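Local coordinates for protein S-adenosylmethionine tRNA ribosyltransferase (Rhodococcus sp., PDB 2NS0) that is of unproven function but may be a tRNA-modifying ribosyltransferase, with a compact winged-helix-like fold that would be consistent with nucleic-acid binding, at residues Glu10-Leu15 and Ala23-Ser28; Asp29-Val34 and Glu44-Ala49. All coordinates share one frame; numbering follows the deposited sequence.

Interaction 1. Residues Glu10-Leu15 and Ala23-Ser28; sequences ECIRAL and ASICPS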
# COMPACT_ATOMS: atom_id res chain seq x y z
N GLU A 10 3.31 -1.04 -8.68
CA GLU A 10 4.18 0.04 -9.19
C GLU A 10 3.76 1.37 -8.62
O GLU A 10 4.59 2.20 -8.34
CB GLU A 10 4.12 0.08 -10.73
CG GLU A 10 4.48 1.45 -11.38
CD GLU A 10 5.92 1.91 -11.14
OE1 GLU A 10 6.69 1.16 -10.49
OE2 GLU A 10 6.30 3.03 -11.61
N CYS A 11 2.46 1.55 -8.41
CA CYS A 11 1.96 2.77 -7.79
C CYS A 11 2.36 2.88 -6.31
O CYS A 11 2.76 3.97 -5.89
CB CYS A 11 0.45 2.88 -7.95
SG CYS A 11 -0.19 4.40 -7.24
N ILE A 12 2.23 1.80 -5.53
CA ILE A 12 2.76 1.77 -4.14
C ILE A 12 4.23 2.19 -4.13
O ILE A 12 4.64 3.07 -3.33
CB ILE A 12 2.59 0.38 -3.46
CG1 ILE A 12 1.12 0.09 -3.18
CG2 ILE A 12 3.35 0.32 -2.08
CD1 ILE A 12 0.78 -1.40 -2.95
N ARG A 13 5.03 1.60 -5.02
CA ARG A 13 6.49 1.91 -5.07
C ARG A 13 6.72 3.36 -5.44
O ARG A 13 7.53 4.03 -4.85
CB ARG A 13 7.26 1.02 -6.04
CG ARG A 13 7.35 -0.42 -5.56
CD ARG A 13 8.22 -1.22 -6.49
NE ARG A 13 8.20 -2.64 -6.19
CZ ARG A 13 7.74 -3.58 -7.01
NH1 ARG A 13 7.23 -3.24 -8.17
NH2 ARG A 13 7.80 -4.86 -6.67
N ALA A 14 5.98 3.83 -6.42
CA ALA A 14 6.14 5.18 -6.93
C ALA A 14 5.78 6.18 -5.85
O ALA A 14 6.49 7.19 -5.70
CB ALA A 14 5.25 5.40 -8.15
N LEU A 15 4.67 5.96 -5.14
CA LEU A 15 4.27 6.91 -4.09
C LEU A 15 5.26 6.87 -2.92
O LEU A 15 5.67 7.90 -2.44
CB LEU A 15 2.86 6.67 -3.59
CG LEU A 15 1.72 6.90 -4.60
CD1 LEU A 15 0.40 6.45 -4.06
CD2 LEU A 15 1.66 8.34 -5.04
N ALA A 23 8.58 8.02 6.27
CA ALA A 23 7.20 8.33 5.85
C ALA A 23 6.38 7.10 5.44
O ALA A 23 6.90 6.00 5.24
CB ALA A 23 7.18 9.37 4.75
N SER A 24 5.07 7.30 5.33
CA SER A 24 4.20 6.24 4.91
C SER A 24 3.06 6.82 4.07
O SER A 24 2.89 8.04 3.98
CB SER A 24 3.66 5.47 6.11
OG SER A 24 2.72 6.27 6.80
N ILE A 25 2.31 5.91 3.42
CA ILE A 25 1.15 6.21 2.61
C ILE A 25 0.05 5.35 3.14
O ILE A 25 0.29 4.47 3.95
CB ILE A 25 1.36 5.95 1.06
CG1 ILE A 25 1.67 4.47 0.76
CG2 ILE A 25 2.41 6.93 0.48
CD1 ILE A 25 1.71 4.12 -0.73
N CYS A 26 -1.16 5.63 2.68
CA CYS A 26 -2.31 4.80 3.04
C CYS A 26 -2.88 4.25 1.73
O CYS A 26 -2.54 4.74 0.63
CB CYS A 26 -3.35 5.63 3.82
SG CYS A 26 -3.93 7.08 2.92
N PRO A 27 -3.70 3.21 1.83
CA PRO A 27 -4.31 2.60 0.63
C PRO A 27 -5.08 3.62 -0.25
O PRO A 27 -5.00 3.55 -1.46
CB PRO A 27 -5.29 1.56 1.21
CG PRO A 27 -4.73 1.21 2.55
CD PRO A 27 -4.05 2.49 3.07
N SER A 28 -5.80 4.56 0.34
CA SER A 28 -6.48 5.57 -0.48
C SER A 28 -5.53 6.43 -1.31
O SER A 28 -5.93 6.89 -2.37
CB SER A 28 -7.50 6.41 0.33
OG SER A 28 -6.90 7.43 1.15
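Leu-15 on helix 5-18 and Ile-25 on the extended strip before helix 27-34 bring their backbones nearest here, CA to CA 7.4 Å, so that the strip runs past the helix at a distance side chains must bridge. The order of helices and strands resembles a winged helix: three helices, then a small antiparallel sheet. Ile-25 exchanges backbone hydrogen bonds with Ile-79 of strand 78-81, much as the short first strand of a winged helix pairs with the last strand of its sheet. Its side chain points toward helix 5-18, also touches Ile-79, and makes the whole contact from its side. CG1 lies between the backbone N and the carbonyl carbon (chi1 61°) and the chain then runs on extended (chi2 173°), which carries CD1 out as the leading methyl. That methyl reaches Leu-15 CB at 4.0 Å. The branch methyl CG2 of Ile-25 meets the same Leu-15 CB at 4.1 Å, and the two methyls thus rest against one methylene, close to the helix backbone. The leucine branch continues past the isoleucine, Leu-15 CD1 lying 4.3 Å from Ile-25 CD1, and reaches the backbone of helix 27-34 as well. Ile-12, one turn earlier, is a looser neighbour: its CG2 stands 4.4 Å from CD1 of Ile-25. Ile-12 also packs on Ala-49 and Leu-53 of helix 43-55 and on Ile-79. No hydrogen bond crosses between the segments; the attraction is van der Waals and hydrophobic, in a buried site near the middle of the chain. Ile-25 also touches Val-30, which ties the strip to the start of the next helix. Beyond the Leu-15 methylene, CD1 of Ile-25 sits 4.1 Å from the carbonyl O of Ile-12, a methyl laid against the helix backbone.

Interaction 2. Residues Asp29-Val34 and Glu44-Ala49; sequences DVARAV and EPVREA
Val-30 and Val-46 make the main apolar contact between segments 29-34 and 44-49, with Ala-31 beside them, all three buried. The two valine side chains cross obliquely, each offering both methyls. CB of Val-30 stands over the fork of the other valine, 3.8 Å from CG2 and 3.9 Å from CG1 of Val-46, and the methyls fall in beside each other: CG1 of Val-30 lies 3.8 Å from CG2 of Val-46, and CG2 of Val-30 lies 4.0 Å from CG1 of Val-46. Both residues hold CG1 roughly opposite the backbone N (chi1 -168° and 164°), the common rotamer of helical valine, which here spreads two methyls toward the facing helix from either residue. Ala-31 comes nearest to Val-46 along the backbone, CA to CA 6.8 Å. Its small side chain lets CG2 of Val-46 settle close to the helix main chain, 3.9 Å from Ala-31 N, with the methyl CB of Ala-31 at 4.3 Å. Helices 27-34 and 43-55, the second and third of the chain, are consistent with the helix-turn-helix pair of a winged-helix fold, where the third helix commonly serves in recognition; whether it does so here is not established. Polar groups work at the margins and none bridges the segments. Asp-29, at the third position of its helix, accepts a hydrogen bond on OD2 from the N of Cys-26, the N-cap residue, one half of a capping box. On the other helix, the NH1 of Arg-47 reaches Pro-70 O in a loop.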
# COMPACT_ATOMS: atom_id res chain seq x y z
N ASP A 29 -4.29 6.65 -0.87
CA ASP A 29 -3.31 7.40 -1.66
C ASP A 29 -3.03 6.65 -2.98
O ASP A 29 -2.91 7.26 -4.04
CB ASP A 29 -1.96 7.53 -0.92
CG ASP A 29 -1.99 8.52 0.26
OD1 ASP A 29 -2.81 9.46 0.32
OD2 ASP A 29 -1.13 8.35 1.14
N VAL A 30 -2.86 5.32 -2.89
CA VAL A 30 -2.69 4.46 -4.07
C VAL A 30 -3.96 4.46 -4.94
O VAL A 30 -3.90 4.71 -6.13
CB VAL A 30 -2.34 2.98 -3.63
CG1 VAL A 30 -1.87 2.12 -4.85
CG2 VAL A 30 -1.30 2.97 -2.55
N ALA A 31 -5.13 4.15 -4.36
CA ALA A 31 -6.37 4.08 -5.13
C ALA A 31 -6.64 5.40 -5.87
O ALA A 31 -7.05 5.35 -7.02
CB ALA A 31 -7.53 3.71 -4.25
N ARG A 32 -6.39 6.54 -5.23
CA ARG A 32 -6.65 7.85 -5.82
C ARG A 32 -5.64 8.10 -6.93
O ARG A 32 -5.94 8.74 -7.91
CB ARG A 32 -6.55 9.01 -4.81
CG ARG A 32 -7.78 9.26 -3.87
CD ARG A 32 -7.64 10.56 -2.92
NE ARG A 32 -8.79 10.67 -1.99
CZ ARG A 32 -9.99 11.21 -2.29
NH1 ARG A 32 -10.27 11.74 -3.50
NH2 ARG A 32 -10.94 11.24 -1.37
N ALA A 33 -4.41 7.63 -6.76
CA ALA A 33 -3.40 7.88 -7.79
C ALA A 33 -3.75 7.10 -9.05
O ALA A 33 -3.59 7.63 -10.11
CB ALA A 33 -2.00 7.53 -7.30
N VAL A 34 -4.23 5.85 -8.94
CA VAL A 34 -4.63 5.07 -10.12
C VAL A 34 -6.03 5.39 -10.67
O VAL A 34 -6.23 5.28 -11.86
CB VAL A 34 -4.47 3.52 -9.95
CG1 VAL A 34 -2.99 3.16 -9.65
CG2 VAL A 34 -5.34 3.00 -8.84
N GLU A 44 -9.76 -2.93 -1.61
CA GLU A 44 -9.28 -4.31 -1.38
C GLU A 44 -8.15 -4.74 -2.35
O GLU A 44 -7.19 -5.34 -1.91
CB GLU A 44 -10.44 -5.33 -1.33
CG GLU A 44 -11.42 -5.03 -0.18
CD GLU A 44 -10.73 -5.00 1.19
OE1 GLU A 44 -10.21 -6.07 1.60
OE2 GLU A 44 -10.69 -3.93 1.85
N PRO A 45 -8.27 -4.47 -3.67
CA PRO A 45 -7.09 -4.68 -4.52
C PRO A 45 -5.77 -4.04 -4.03
O PRO A 45 -4.70 -4.66 -4.14
CB PRO A 45 -7.54 -4.09 -5.88
CG PRO A 45 -9.00 -4.32 -5.89
CD PRO A 45 -9.45 -4.06 -4.47
N VAL A 46 -5.83 -2.82 -3.48
CA VAL A 46 -4.64 -2.13 -2.97
C VAL A 46 -4.09 -2.85 -1.75
O VAL A 46 -2.88 -3.00 -1.62
CB VAL A 46 -4.89 -0.63 -2.63
CG1 VAL A 46 -3.78 -0.12 -1.79
CG2 VAL A 46 -4.98 0.25 -3.90
N ARG A 47 -4.95 -3.30 -0.84
CA ARG A 47 -4.52 -4.16 0.29
C ARG A 47 -3.85 -5.45 -0.14
O ARG A 47 -2.86 -5.87 0.47
CB ARG A 47 -5.68 -4.49 1.23
CG ARG A 47 -6.20 -3.25 1.93
CD ARG A 47 -7.27 -3.60 2.98
NE ARG A 47 -7.46 -2.53 3.97
CZ ARG A 47 -7.27 -2.66 5.29
NH1 ARG A 47 -6.88 -3.80 5.86
NH2 ARG A 47 -7.48 -1.62 6.08
N GLU A 48 -4.35 -6.08 -1.20
CA GLU A 48 -3.74 -7.31 -1.71
C GLU A 48 -2.35 -7.02 -2.25
O GLU A 48 -1.42 -7.76 -1.96
CB GLU A 48 -4.60 -8.00 -2.78
CG GLU A 48 -5.90 -8.55 -2.26
CD GLU A 48 -5.71 -9.76 -1.37
OE1 GLU A 48 -4.70 -10.50 -1.55
OE2 GLU A 48 -6.56 -9.98 -0.50
N ALA A 49 -2.23 -5.94 -3.00
CA ALA A 49 -0.93 -5.50 -3.52
C ALA A 49 0.10 -5.22 -2.43
O ALA A 49 1.25 -5.72 -2.49
CB ALA A 49 -1.10 -4.28 -4.45

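Interactions 1 and 2 lie in series along the chain, their centres 8 Å apart, and share helix 27-34, whose entry belongs to the first and whose body belongs to the second. They also touch directly. Leu-15 CD1, still beside Ile-25 CD1, comes within 3.4 Å of Asp-29 O, and Cys-11 SG packs 3.6 Å from Ala-33 CB, so the first helix lies against the second. On the third helix, CG1 of Val-46 reaches Pro-27 CA at 3.7 Å. Val-30 touches Ile-12 as well. Together the contacts join all three helices into one hydrophobic core; no active site has been assigned to this protein, so neither contact can be placed relative to one.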